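Local coordinates for protein group 1 truncated hemoglobin (Tetrahymena pyriformis, PDB 3AQ9) that binds one heme per subunit, probably binds oxygen at the heme iron, and probably takes part in nitric oxide detoxification, at residues V21-Y25 with Q46-T51; R33-F37 with L78-H82. The protein carries 1 engineered substitution. All blocks are in the same frame, centred on the assembly; numbering follows the deposited sequence.

Overall arrangement
Both contacts touch the same heme but meet it at different places. Interaction 1 joins helix 13-28 to helix 43-57 over the water-bound side of the iron. Interaction 2 joins the loop after helix 13-28 to the start of helix 80-96, beside the heme rim. Their centres lie about 16 Å apart, and their nearest atoms about 7 Å. Along the chain the segments alternate, in the order 21-25, 33-37, 46-51, 78-82, so the two contacts interlock in sequence. All four belong to one globin domain of the 2/2 type. Interaction 1 forms part of the distal pocket, while interaction 2 helps enclose the vinyl and methyl edge of the porphyrin.

Interaction 1. Residues V21-Y25 with Q46-T51; sequences VPLFY and QTKQET. Engineered in segment 46-51: Glu50 (natural residue Gln). With HEM (protoporphyrin IX containing Fe), chain C.
The Tyr25 ring has Glu50 OE1 at its edge, in plane, and Phe24 CE2 over one face. Tyr25 OH and Glu50 OE1 are modelled too close together, so the place of OE1 is doubtful. Phe24 has Val21 O at its ring edge, and Glu50 OE2 approaches its CE2 obliquely at 3.5 Å. The Gln46 amide is turned 89° from the Tyr25 ring. Gln46 CG is anti to the backbone N (chi1 179°) and the chain bends at chi2, which brings NE2 to 3.3 Å from HEM C4D. NE2 also donates to Glu50 OE1 at 2.8 Å, a bond equally doubtful.

This is the distal pocket of a 2/2 globin, where helices B and E meet. Tyr25, Gln46 and Glu50 probably occupy positions B10, E7 and E11, whose hydrogen-bonding network matters for stable bound oxygen. Glu50 is engineered in place of Gln, so the network here is altered. Water 1 binds the heme iron at 2.2 Å and is hydrogen-bonded to Tyr25 OH at 3.0 Å. An alanine in place of Gln46 takes away the amide, which would probably open a gap beside HEM C4D and leave the Glu50 carboxylate without that neighbour.

Farther from the heme, Val21 CG1 meets Thr47 CG2 at 3.9 Å. Val21 CG2 lies 3.5 Å from Thr51 OG1, whose hydroxyl donates to Thr47 O. Thr51 N reaches that oxygen from the opposite face.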
ATOM      1  N   VAL A  21       2.938   1.440  -7.218  1.00 27.59           N
ATOM      2  CA  VAL A  21       1.591   0.870  -6.924  1.00 27.04           C
ATOM      3  C   VAL A  21       1.177  -0.227  -7.918  1.00 27.07           C
ATOM      4  O   VAL A  21       0.717  -1.273  -7.457  1.00 25.82           O
ATOM      5  CB  VAL A  21       0.529   1.963  -6.724  1.00 26.75           C
ATOM      6  CG1 VAL A  21      -0.822   1.279  -6.429  1.00 31.72           C
ATOM      7  CG2 VAL A  21       0.928   2.756  -5.458  1.00 28.77           C
ATOM      8  N   PRO A  22       1.360  -0.052  -9.238  1.00 27.18           N
ATOM      9  CA  PRO A  22       0.941  -1.159 -10.161  1.00 27.68           C
ATOM     10  C   PRO A  22       1.847  -2.370 -10.026  1.00 28.15           C
ATOM     11  O   PRO A  22       1.410  -3.513 -10.241  1.00 29.17           O
ATOM     12  CB  PRO A  22       1.060  -0.572 -11.552  1.00 28.47           C
ATOM     13  CG  PRO A  22       1.149   0.943 -11.341  1.00 30.35           C
ATOM     14  CD  PRO A  22       1.550   1.258  -9.933  1.00 26.54           C
ATOM     15  N   LEU A  23       3.118  -2.125  -9.650  1.00 27.68           N
ATOM     16  CA  LEU A  23       3.975  -3.323  -9.449  1.00 29.79           C
ATOM     17  C   LEU A  23       3.539  -4.077  -8.192  1.00 27.24           C
ATOM     18  O   LEU A  23       3.405  -5.327  -8.155  1.00 29.22           O
ATOM     19  CB  LEU A  23       5.460  -2.937  -9.299  1.00 31.75           C
ATOM     20  CG  LEU A  23       6.432  -4.109  -9.042  1.00 31.41           C
ATOM     21  CD1 LEU A  23       6.150  -5.394  -9.982  1.00 30.63           C
ATOM     22  CD2 LEU A  23       7.944  -3.553  -9.126  1.00 33.68           C
ATOM     23  N   PHE A  24       3.204  -3.334  -7.149  1.00 25.33           N
ATOM     24  CA  PHE A  24       2.716  -3.922  -5.932  1.00 25.99           C
ATOM     25  C   PHE A  24       1.417  -4.651  -6.241  1.00 27.13           C
ATOM     26  O   PHE A  24       1.263  -5.816  -5.816  1.00 28.07           O
ATOM     27  CB  PHE A  24       2.471  -2.745  -4.984  1.00 24.15           C
ATOM     28  CG  PHE A  24       1.518  -3.023  -3.825  1.00 25.98           C
ATOM     29  CD1 PHE A  24       1.952  -3.844  -2.734  1.00 26.71           C
ATOM     30  CD2 PHE A  24       0.236  -2.479  -3.805  1.00 27.50           C
ATOM     31  CE1 PHE A  24       1.052  -4.079  -1.671  1.00 26.38           C
ATOM     32  CE2 PHE A  24      -0.643  -2.695  -2.697  1.00 30.46           C
ATOM     33  CZ  PHE A  24      -0.234  -3.472  -1.653  1.00 26.42           C
ATOM     34  N   TYR A  25       0.496  -4.059  -7.010  1.00 27.33           N
ATOM     35  CA  TYR A  25      -0.713  -4.898  -7.351  1.00 27.27           C
ATOM     36  C   TYR A  25      -0.373  -6.093  -8.231  1.00 30.20           C
ATOM     37  O   TYR A  25      -1.114  -7.087  -8.149  1.00 30.32           O
ATOM     38  CB  TYR A  25      -1.837  -4.035  -7.976  1.00 28.56           C
ATOM     39  CG  TYR A  25      -2.612  -3.474  -6.807  1.00 30.72           C
ATOM     40  CD1 TYR A  25      -2.606  -2.113  -6.508  1.00 32.71           C
ATOM     41  CD2 TYR A  25      -3.290  -4.385  -5.960  1.00 34.25           C
ATOM     42  CE1 TYR A  25      -3.242  -1.658  -5.318  1.00 34.85           C
ATOM     43  CE2 TYR A  25      -3.927  -3.944  -4.886  1.00 35.55           C
ATOM     44  CZ  TYR A  25      -3.907  -2.621  -4.577  1.00 34.51           C
ATOM     45  OH  TYR A  25      -4.630  -2.433  -3.409  1.00 39.38           O
ATOM     46  N   GLN A  46      -8.727   1.737  -7.851  1.00 32.17           N
ATOM     47  CA  GLN A  46      -7.977   1.371  -6.679  1.00 31.46           C
ATOM     48  C   GLN A  46      -6.504   1.838  -6.772  1.00 29.45           C
ATOM     49  O   GLN A  46      -5.913   2.353  -5.787  1.00 28.25           O
ATOM     50  CB  GLN A  46      -8.037  -0.167  -6.521  1.00 30.96           C
ATOM     51  CG  GLN A  46      -7.232  -0.670  -5.272  1.00 28.17           C
ATOM     52  CD  GLN A  46      -7.869  -0.172  -3.972  1.00 32.69           C
ATOM     53  OE1 GLN A  46      -9.066   0.178  -3.980  1.00 31.12           O
ATOM     54  NE2 GLN A  46      -7.078  -0.138  -2.901  1.00 31.57           N
ATOM     55  N   THR A  47      -5.931   1.670  -7.963  1.00 29.83           N
ATOM     56  CA  THR A  47      -4.544   2.131  -8.093  1.00 30.59           C
ATOM     57  C   THR A  47      -4.455   3.670  -7.849  1.00 29.46           C
ATOM     58  O   THR A  47      -3.532   4.176  -7.177  1.00 28.60           O
ATOM     59  CB  THR A  47      -4.015   1.772  -9.546  1.00 32.27           C
ATOM     60  OG1 THR A  47      -3.939   0.343  -9.593  1.00 34.43           O
ATOM     61  CG2 THR A  47      -2.583   2.317  -9.739  1.00 34.55           C
ATOM     62  N   LYS A  48      -5.422   4.407  -8.358  1.00 29.01           N
ATOM     63  CA  LYS A  48      -5.376   5.838  -8.149  1.00 32.13           C
ATOM     64  C   LYS A  48      -5.584   6.225  -6.666  1.00 29.55           C
ATOM     65  O   LYS A  48      -4.800   7.025  -6.070  1.00 28.38           O
ATOM     66  CB  LYS A  48      -6.505   6.488  -8.898  1.00 33.90           C
ATOM     67  CG  LYS A  48      -6.371   8.045  -8.895  1.00 42.62           C
ATOM     68  CD  LYS A  48      -7.484   8.641  -7.990  1.00 51.36           C
ATOM     69  CE  LYS A  48      -7.722  10.094  -8.549  1.00 59.55           C
ATOM     70  NZ  LYS A  48      -6.806  10.978  -7.718  1.00 48.82           N
ATOM     71  N   GLN A  49      -6.582   5.635  -6.013  1.00 29.18           N
ATOM     72  CA  GLN A  49      -6.786   5.951  -4.594  1.00 28.85           C
ATOM     73  C   GLN A  49      -5.598   5.583  -3.761  1.00 27.60           C
ATOM     74  O   GLN A  49      -5.176   6.278  -2.820  1.00 27.68           O
ATOM     75  CB  GLN A  49      -8.020   5.133  -4.064  1.00 29.39           C
ATOM     76  CG  GLN A  49      -9.303   5.630  -4.678  1.00 30.90           C
ATOM     77  CD  GLN A  49      -9.501   7.137  -4.342  1.00 39.91           C
ATOM     78  OE1 GLN A  49      -9.608   7.496  -3.196  1.00 49.54           O
ATOM     79  NE2 GLN A  49      -9.559   7.934  -5.277  1.00 40.11           N
ATOM     80  N   GLU A  50      -5.087   4.379  -3.967  1.00 26.57           N
ATOM     81  CA  GLU A  50      -3.956   3.919  -3.163  1.00 26.80           C
ATOM     82  C   GLU A  50      -2.666   4.691  -3.439  1.00 27.31           C
ATOM     83  O   GLU A  50      -1.867   4.969  -2.522  1.00 27.54           O
ATOM     84  CB  GLU A  50      -3.808   2.402  -3.417  1.00 30.71           C
ATOM     85  CG  GLU A  50      -2.842   1.755  -2.525  1.00 36.45           C
ATOM     86  CD  GLU A  50      -3.389   0.355  -2.060  1.00 33.90           C
ATOM     87  OE1 GLU A  50      -4.331  -0.298  -2.739  1.00 41.40           O
ATOM     88  OE2 GLU A  50      -2.622  -0.185  -1.307  1.00 37.29           O
ATOM     89  N   THR A  51      -2.459   5.062  -4.682  1.00 26.33           N
ATOM     90  CA  THR A  51      -1.308   5.977  -4.968  1.00 27.26           C
ATOM     91  C   THR A  51      -1.544   7.295  -4.170  1.00 27.80           C
ATOM     92  O   THR A  51      -0.611   7.786  -3.502  1.00 28.55           O
ATOM     93  CB  THR A  51      -1.205   6.314  -6.434  1.00 29.44           C
ATOM     94  OG1 THR A  51      -1.004   5.082  -7.197  1.00 29.02           O
ATOM     95  CG2 THR A  51       0.011   7.264  -6.718  1.00 29.47           C
TER
HETATM   96  CHA HEM C 144      -9.684  -0.378  -0.356  1.00 23.17           C
HETATM   97  CHB HEM C 144      -8.130  -4.997   0.259  1.00 25.45           C
HETATM   98  CHC HEM C 144      -4.673  -3.427   3.228  1.00 22.00           C
HETATM   99  CHD HEM C 144      -5.362   1.065   1.382  1.00 23.46           C
HETATM  100  C1A HEM C 144      -9.556  -1.754  -0.435  1.00 23.47           C
HETATM  101  C2A HEM C 144     -10.466  -2.667  -1.145  1.00 26.29           C
HETATM  102  C3A HEM C 144     -10.011  -3.893  -1.001  1.00 26.65           C
HETATM  103  C4A HEM C 144      -8.841  -3.872  -0.154  1.00 25.03           C
HETATM  104  CMA HEM C 144     -10.534  -5.233  -1.548  1.00 24.55           C
HETATM  105  CAA HEM C 144     -11.652  -2.160  -2.060  1.00 30.04           C
HETATM  106  CBA HEM C 144     -13.137  -2.569  -1.950  1.00 37.70           C
HETATM  107  CGA HEM C 144     -13.591  -2.029  -3.441  1.00 37.25           C
HETATM  108  O1A HEM C 144     -13.758  -0.766  -3.600  1.00 42.09           O
HETATM  109  O2A HEM C 144     -13.379  -2.707  -4.519  1.00 37.30           O
HETATM  110  C1B HEM C 144      -7.080  -4.921   1.217  1.00 24.12           C
HETATM  111  C2B HEM C 144      -6.552  -6.129   1.829  1.00 24.78           C
HETATM  112  C3B HEM C 144      -5.662  -5.682   2.730  1.00 24.70           C
HETATM  113  C4B HEM C 144      -5.626  -4.251   2.574  1.00 23.53           C
HETATM  114  CMB HEM C 144      -6.949  -7.583   1.578  1.00 25.00           C
HETATM  115  CAB HEM C 144      -4.864  -6.577   3.687  1.00 24.25           C
HETATM  116  CBB HEM C 144      -4.851  -6.107   4.925  1.00 27.48           C
HETATM  117  C1C HEM C 144      -4.511  -2.065   2.920  1.00 22.90           C
HETATM  118  C2C HEM C 144      -3.402  -1.252   3.357  1.00 23.82           C
HETATM  119  C3C HEM C 144      -3.619  -0.041   2.807  1.00 22.82           C
HETATM  120  C4C HEM C 144      -4.825  -0.056   2.034  1.00 24.83           C
HETATM  121  CMC HEM C 144      -2.204  -1.785   4.245  1.00 25.18           C
HETATM  122  CAC HEM C 144      -2.725   1.254   2.869  1.00 26.64           C
HETATM  123  CBC HEM C 144      -1.759   1.373   3.778  1.00 32.14           C
HETATM  124  C1D HEM C 144      -6.622   1.042   0.771  1.00 24.11           C
HETATM  125  C2D HEM C 144      -7.175   2.216   0.150  1.00 23.23           C
HETATM  126  C3D HEM C 144      -8.463   1.777  -0.339  1.00 24.96           C
HETATM  127  C4D HEM C 144      -8.553   0.401   0.027  1.00 23.14           C
HETATM  128  CMD HEM C 144      -6.626   3.644   0.020  1.00 25.13           C
HETATM  129  CAD HEM C 144      -9.458   2.613  -1.097  1.00 25.20           C
HETATM  130  CBD HEM C 144     -10.390   3.373  -0.253  1.00 25.05           C
HETATM  131  CGD HEM C 144     -11.245   4.282  -1.165  1.00 31.11           C
HETATM  132  O1D HEM C 144     -11.847   5.229  -0.667  1.00 30.56           O
HETATM  133  O2D HEM C 144     -11.539   3.848  -2.360  1.00 33.38           O
HETATM  134  NA  HEM C 144      -8.596  -2.565   0.152  1.00 23.92           N
HETATM  135  NB  HEM C 144      -6.573  -3.679   1.644  1.00 24.92           N
HETATM  136  NC  HEM C 144      -5.359  -1.334   2.141  1.00 23.14           N
HETATM  137  ND  HEM C 144      -7.421  -0.128   0.663  1.00 25.98           N
HETATM  138 FE   HEM C 144      -7.015  -1.935   1.172  1.00 24.46          FE
HETATM  139  O   HOH W   1      -5.739  -2.111  -0.616  1.00 29.46           O

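Interaction 2. Residues R33-F37 with L78-H82. With HEM (protoporphyrin IX containing Fe), chain C.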
ATOM      1  N   ARG A  33      -2.620 -15.427  -0.744  1.00 29.16           N
ATOM      2  CA  ARG A  33      -3.223 -14.992   0.528  1.00 29.37           C
ATOM      3  C   ARG A  33      -4.224 -13.862   0.359  1.00 28.56           C
ATOM      4  O   ARG A  33      -5.086 -13.677   1.212  1.00 29.12           O
ATOM      5  CB  ARG A  33      -2.167 -14.470   1.526  1.00 26.47           C
ATOM      6  CG  ARG A  33      -1.213 -15.544   1.888  1.00 29.58           C
ATOM      7  CD  ARG A  33       0.002 -14.937   2.678  1.00 30.02           C
ATOM      8  NE  ARG A  33       0.885 -14.200   1.703  1.00 28.36           N
ATOM      9  CZ  ARG A  33       2.047 -13.654   2.098  1.00 29.45           C
ATOM     10  NH1 ARG A  33       2.438 -13.771   3.372  1.00 28.59           N
ATOM     11  NH2 ARG A  33       2.808 -12.996   1.178  1.00 28.62           N
ATOM     12  N   VAL A  34      -4.106 -13.078  -0.698  1.00 27.97           N
ATOM     13  CA  VAL A  34      -4.892 -11.866  -0.734  1.00 27.69           C
ATOM     14  C   VAL A  34      -5.503 -11.523  -2.134  1.00 28.44           C
ATOM     15  O   VAL A  34      -6.323 -10.609  -2.230  1.00 29.14           O
ATOM     16  CB  VAL A  34      -4.041 -10.577  -0.316  1.00 27.81           C
ATOM     17  CG1 VAL A  34      -3.854 -10.566   1.241  1.00 27.98           C
ATOM     18  CG2 VAL A  34      -2.694 -10.522  -1.085  1.00 27.57           C
ATOM     19  N   LYS A  35      -5.126 -12.216  -3.185  1.00 29.41           N
ATOM     20  CA  LYS A  35      -5.513 -11.712  -4.497  1.00 30.42           C
ATOM     21  C   LYS A  35      -7.022 -11.690  -4.644  1.00 32.92           C
ATOM     22  O   LYS A  35      -7.613 -10.865  -5.342  1.00 32.45           O
ATOM     23  CB  LYS A  35      -4.903 -12.594  -5.604  1.00 31.56           C
ATOM     24  CG  LYS A  35      -5.422 -14.094  -5.630  1.00 32.50           C
ATOM     25  CD  LYS A  35      -4.700 -14.876  -6.639  1.00 36.92           C
ATOM     26  CE  LYS A  35      -5.626 -16.168  -6.885  1.00 39.94           C
ATOM     27  NZ  LYS A  35      -4.809 -17.127  -7.496  1.00 49.27           N
ATOM     28  N   HIS A  36      -7.687 -12.663  -4.005  1.00 31.78           N
ATOM     29  CA  HIS A  36      -9.148 -12.772  -4.262  1.00 33.11           C
ATOM     30  C   HIS A  36      -9.973 -11.603  -3.695  1.00 32.84           C
ATOM     31  O   HIS A  36     -11.103 -11.448  -4.102  1.00 34.20           O
ATOM     32  CB  HIS A  36      -9.663 -14.050  -3.579  1.00 34.87           C
ATOM     33  CG  HIS A  36      -9.086 -14.248  -2.207  1.00 36.69           C
ATOM     34  ND1 HIS A  36      -7.819 -14.768  -1.988  1.00 37.26           N
ATOM     35  CD2 HIS A  36      -9.626 -14.002  -0.965  1.00 38.30           C
ATOM     36  CE1 HIS A  36      -7.661 -14.941  -0.678  1.00 35.57           C
ATOM     37  NE2 HIS A  36      -8.710 -14.437  -0.029  1.00 35.76           N
ATOM     38  N   PHE A  37      -9.452 -10.839  -2.702  1.00 30.64           N
ATOM     39  CA  PHE A  37     -10.194  -9.728  -2.149  1.00 31.42           C
ATOM     40  C   PHE A  37     -10.510  -8.670  -3.211  1.00 32.58           C
ATOM     41  O   PHE A  37     -11.476  -7.923  -3.072  1.00 31.89           O
ATOM     42  CB  PHE A  37      -9.446  -9.062  -0.984  1.00 30.59           C
ATOM     43  CG  PHE A  37      -9.472  -9.922   0.238  1.00 30.97           C
ATOM     44  CD1 PHE A  37      -8.378 -10.715   0.536  1.00 31.84           C
ATOM     45  CD2 PHE A  37     -10.590  -9.925   1.066  1.00 35.72           C
ATOM     46  CE1 PHE A  37      -8.376 -11.597   1.655  1.00 34.40           C
ATOM     47  CE2 PHE A  37     -10.604 -10.767   2.189  1.00 38.78           C
ATOM     48  CZ  PHE A  37      -9.501 -11.620   2.442  1.00 35.89           C
ATOM     49  N   LEU A  78     -10.765  -8.615   7.840  1.00 28.05           N
ATOM     50  CA  LEU A  78      -9.419  -8.953   7.485  1.00 27.82           C
ATOM     51  C   LEU A  78      -8.633  -9.461   8.712  1.00 27.34           C
ATOM     52  O   LEU A  78      -8.875  -9.051   9.879  1.00 28.05           O
ATOM     53  CB  LEU A  78      -8.628  -7.730   6.945  1.00 26.98           C
ATOM     54  CG  LEU A  78      -9.166  -7.245   5.627  1.00 30.86           C
ATOM     55  CD1 LEU A  78      -8.446  -5.922   5.303  1.00 28.73           C
ATOM     56  CD2 LEU A  78      -9.061  -8.214   4.470  1.00 31.87           C
ATOM     57  N   GLN A  79      -7.697 -10.358   8.407  1.00 26.78           N
ATOM     58  CA  GLN A  79      -6.935 -11.100   9.430  1.00 29.21           C
ATOM     59  C   GLN A  79      -5.458 -10.665   9.329  1.00 28.71           C
ATOM     60  O   GLN A  79      -4.988 -10.182   8.315  1.00 29.14           O
ATOM     61  CB  GLN A  79      -7.062 -12.607   9.209  1.00 29.84           C
ATOM     62  CG  GLN A  79      -8.531 -13.153   9.191  1.00 29.67           C
ATOM     63  CD  GLN A  79      -9.116 -12.984  10.557  1.00 33.44           C
ATOM     64  OE1 GLN A  79      -8.542 -13.515  11.537  1.00 33.53           O
ATOM     65  NE2 GLN A  79     -10.281 -12.300  10.655  1.00 31.61           N
ATOM     66  N   ASN A  80      -4.767 -10.830  10.454  1.00 28.33           N
ATOM     67  CA  ASN A  80      -3.354 -10.537  10.431  1.00 27.75           C
ATOM     68  C   ASN A  80      -2.556 -11.053   9.267  1.00 27.91           C
ATOM     69  O   ASN A  80      -1.667 -10.340   8.720  1.00 27.37           O
ATOM     70  CB  ASN A  80      -2.813 -11.174  11.697  1.00 30.30           C
ATOM     71  CG  ASN A  80      -1.774 -10.418  12.195  1.00 38.97           C
ATOM     72  OD1 ASN A  80      -1.952  -9.168  12.550  1.00 33.44           O
ATOM     73  ND2 ASN A  80      -0.620 -11.116  12.307  1.00 41.72           N
ATOM     74  N   LEU A  81      -2.837 -12.266   8.833  1.00 27.62           N
ATOM     75  CA  LEU A  81      -1.982 -12.774   7.722  1.00 28.68           C
ATOM     76  C   LEU A  81      -2.191 -11.975   6.440  1.00 27.09           C
ATOM     77  O   LEU A  81      -1.317 -11.912   5.535  1.00 27.55           O
ATOM     78  CB  LEU A  81      -2.276 -14.269   7.471  1.00 31.56           C
ATOM     79  CG  LEU A  81      -3.564 -14.445   6.655  1.00 32.74           C
ATOM     80  CD1 LEU A  81      -3.253 -15.381   5.598  1.00 39.05           C
ATOM     81  CD2 LEU A  81      -4.515 -15.005   7.500  1.00 41.19           C
ATOM     82  N   HIS A  82      -3.377 -11.380   6.303  1.00 26.26           N
ATOM     83  CA  HIS A  82      -3.628 -10.570   5.090  1.00 25.91           C
ATOM     84  C   HIS A  82      -2.824  -9.273   5.137  1.00 24.99           C
ATOM     85  O   HIS A  82      -2.228  -8.892   4.127  1.00 25.97           O
ATOM     86  CB  HIS A  82      -5.087 -10.142   5.027  1.00 25.80           C
ATOM     87  CG  HIS A  82      -6.038 -11.296   5.006  1.00 27.83           C
ATOM     88  ND1 HIS A  82      -5.970 -12.342   4.086  1.00 30.89           N
ATOM     89  CD2 HIS A  82      -7.117 -11.545   5.796  1.00 24.70           C
ATOM     90  CE1 HIS A  82      -6.950 -13.214   4.369  1.00 25.27           C
ATOM     91  NE2 HIS A  82      -7.642 -12.750   5.407  1.00 33.10           N
TER
HETATM   92  CHA HEM C 144      -9.684  -0.378  -0.356  1.00 23.17           C
HETATM   93  CHB HEM C 144      -8.130  -4.997   0.259  1.00 25.45           C
HETATM   94  CHC HEM C 144      -4.673  -3.427   3.228  1.00 22.00           C
HETATM   95  CHD HEM C 144      -5.362   1.065   1.382  1.00 23.46           C
HETATM   96  C1A HEM C 144      -9.556  -1.754  -0.435  1.00 23.47           C
HETATM   97  C2A HEM C 144     -10.466  -2.667  -1.145  1.00 26.29           C
HETATM   98  C3A HEM C 144     -10.011  -3.893  -1.001  1.00 26.65           C
HETATM   99  C4A HEM C 144      -8.841  -3.872  -0.154  1.00 25.03           C
HETATM  100  CMA HEM C 144     -10.534  -5.233  -1.548  1.00 24.55           C
HETATM  101  CAA HEM C 144     -11.652  -2.160  -2.060  1.00 30.04           C
HETATM  102  CBA HEM C 144     -13.137  -2.569  -1.950  1.00 37.70           C
HETATM  103  CGA HEM C 144     -13.591  -2.029  -3.441  1.00 37.25           C
HETATM  104  O1A HEM C 144     -13.758  -0.766  -3.600  1.00 42.09           O
HETATM  105  O2A HEM C 144     -13.379  -2.707  -4.519  1.00 37.30           O
HETATM  106  C1B HEM C 144      -7.080  -4.921   1.217  1.00 24.12           C
HETATM  107  C2B HEM C 144      -6.552  -6.129   1.829  1.00 24.78           C
HETATM  108  C3B HEM C 144      -5.662  -5.682   2.730  1.00 24.70           C
HETATM  109  C4B HEM C 144      -5.626  -4.251   2.574  1.00 23.53           C
HETATM  110  CMB HEM C 144      -6.949  -7.583   1.578  1.00 25.00           C
HETATM  111  CAB HEM C 144      -4.864  -6.577   3.687  1.00 24.25           C
HETATM  112  CBB HEM C 144      -4.851  -6.107   4.925  1.00 27.48           C
HETATM  113  C1C HEM C 144      -4.511  -2.065   2.920  1.00 22.90           C
HETATM  114  C2C HEM C 144      -3.402  -1.252   3.357  1.00 23.82           C
HETATM  115  C3C HEM C 144      -3.619  -0.041   2.807  1.00 22.82           C
HETATM  116  C4C HEM C 144      -4.825  -0.056   2.034  1.00 24.83           C
HETATM  117  CMC HEM C 144      -2.204  -1.785   4.245  1.00 25.18           C
HETATM  118  CAC HEM C 144      -2.725   1.254   2.869  1.00 26.64           C
HETATM  119  CBC HEM C 144      -1.759   1.373   3.778  1.00 32.14           C
HETATM  120  C1D HEM C 144      -6.622   1.042   0.771  1.00 24.11           C
HETATM  121  C2D HEM C 144      -7.175   2.216   0.150  1.00 23.23           C
HETATM  122  C3D HEM C 144      -8.463   1.777  -0.339  1.00 24.96           C
HETATM  123  C4D HEM C 144      -8.553   0.401   0.027  1.00 23.14           C
HETATM  124  CMD HEM C 144      -6.626   3.644   0.020  1.00 25.13           C
HETATM  125  CAD HEM C 144      -9.458   2.613  -1.097  1.00 25.20           C
HETATM  126  CBD HEM C 144     -10.390   3.373  -0.253  1.00 25.05           C
HETATM  127  CGD HEM C 144     -11.245   4.282  -1.165  1.00 31.11           C
HETATM  128  O1D HEM C 144     -11.847   5.229  -0.667  1.00 30.56           O
HETATM  129  O2D HEM C 144     -11.539   3.848  -2.360  1.00 33.38           O
HETATM  130  NA  HEM C 144      -8.596  -2.565   0.152  1.00 23.92           N
HETATM  131  NB  HEM C 144      -6.573  -3.679   1.644  1.00 24.92           N
HETATM  132  NC  HEM C 144      -5.359  -1.334   2.141  1.00 23.14           N
HETATM  133  ND  HEM C 144      -7.421  -0.128   0.663  1.00 25.98           N
HETATM  134 FE   HEM C 144      -7.015  -1.935   1.172  1.00 24.46          FE
HETATM  135  O   HOH W   2       0.760 -13.819   5.758  1.00 29.02           O
HETATM  136  O   HOH W   1      -5.739  -2.111  -0.616  1.00 29.46           O
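Phe37 and His82 form a T-shaped pair. The edge of Phe37, at CE1 and CZ, points into a face of the imidazole. The ring centroids are 4.7 Å apart and the ring planes are inclined at 76°. Leu81 CG lies over the other face of His82, so the imidazole is held between the two residues. His82 CG is anti to its own carbonyl carbon (chi1 -59°). This carries the ring toward the loop, and the turn about CB-CG lets ND1 donate to Arg33 O at 3.3 Å. The bond is long and bent, with an N-H...O angle of 138°. Arg33 O lies near the imidazole plane but is met from a tilt to its carbonyl plane. The bond helps fix the rotation of the imidazole.

Phe37 is also covered on both faces. Leu78 CD2 makes a CH-pi contact over one of them, 4.0 Å from the ring centroid, and His36 CD2 lies over the opposite one. The two methyls of Leu78 divide their work. CD2 meets Phe37 and lies 3.6 Å from HEM CMB, whereas CD1 faces the vinyl, 3.6 Å from HEM CBB. Val34 CG1 packs against the backbone of His82, 3.7 Å from its O.

At the outer end, Arg33 CG touches Leu81 CD1. Water 2 accepts from Arg33 NH1 at 2.9 Å and donates to Leu81 O. The guanidinium also forms salt bridges with Asp31 and Glu88.

Phe37, Leu78 and His82 belong to the heme pocket, and Leu78 also touches His73, the predicted proximal ligand. The loop 33-37 lies between helices 13-28 and 43-57 and meets the N-terminal end of helix 80-96, where Arg33 and Val34 also reach Ala85. Leu78 is tied by a backbone hydrogen bond to Gly120, just beyond helix 115-118.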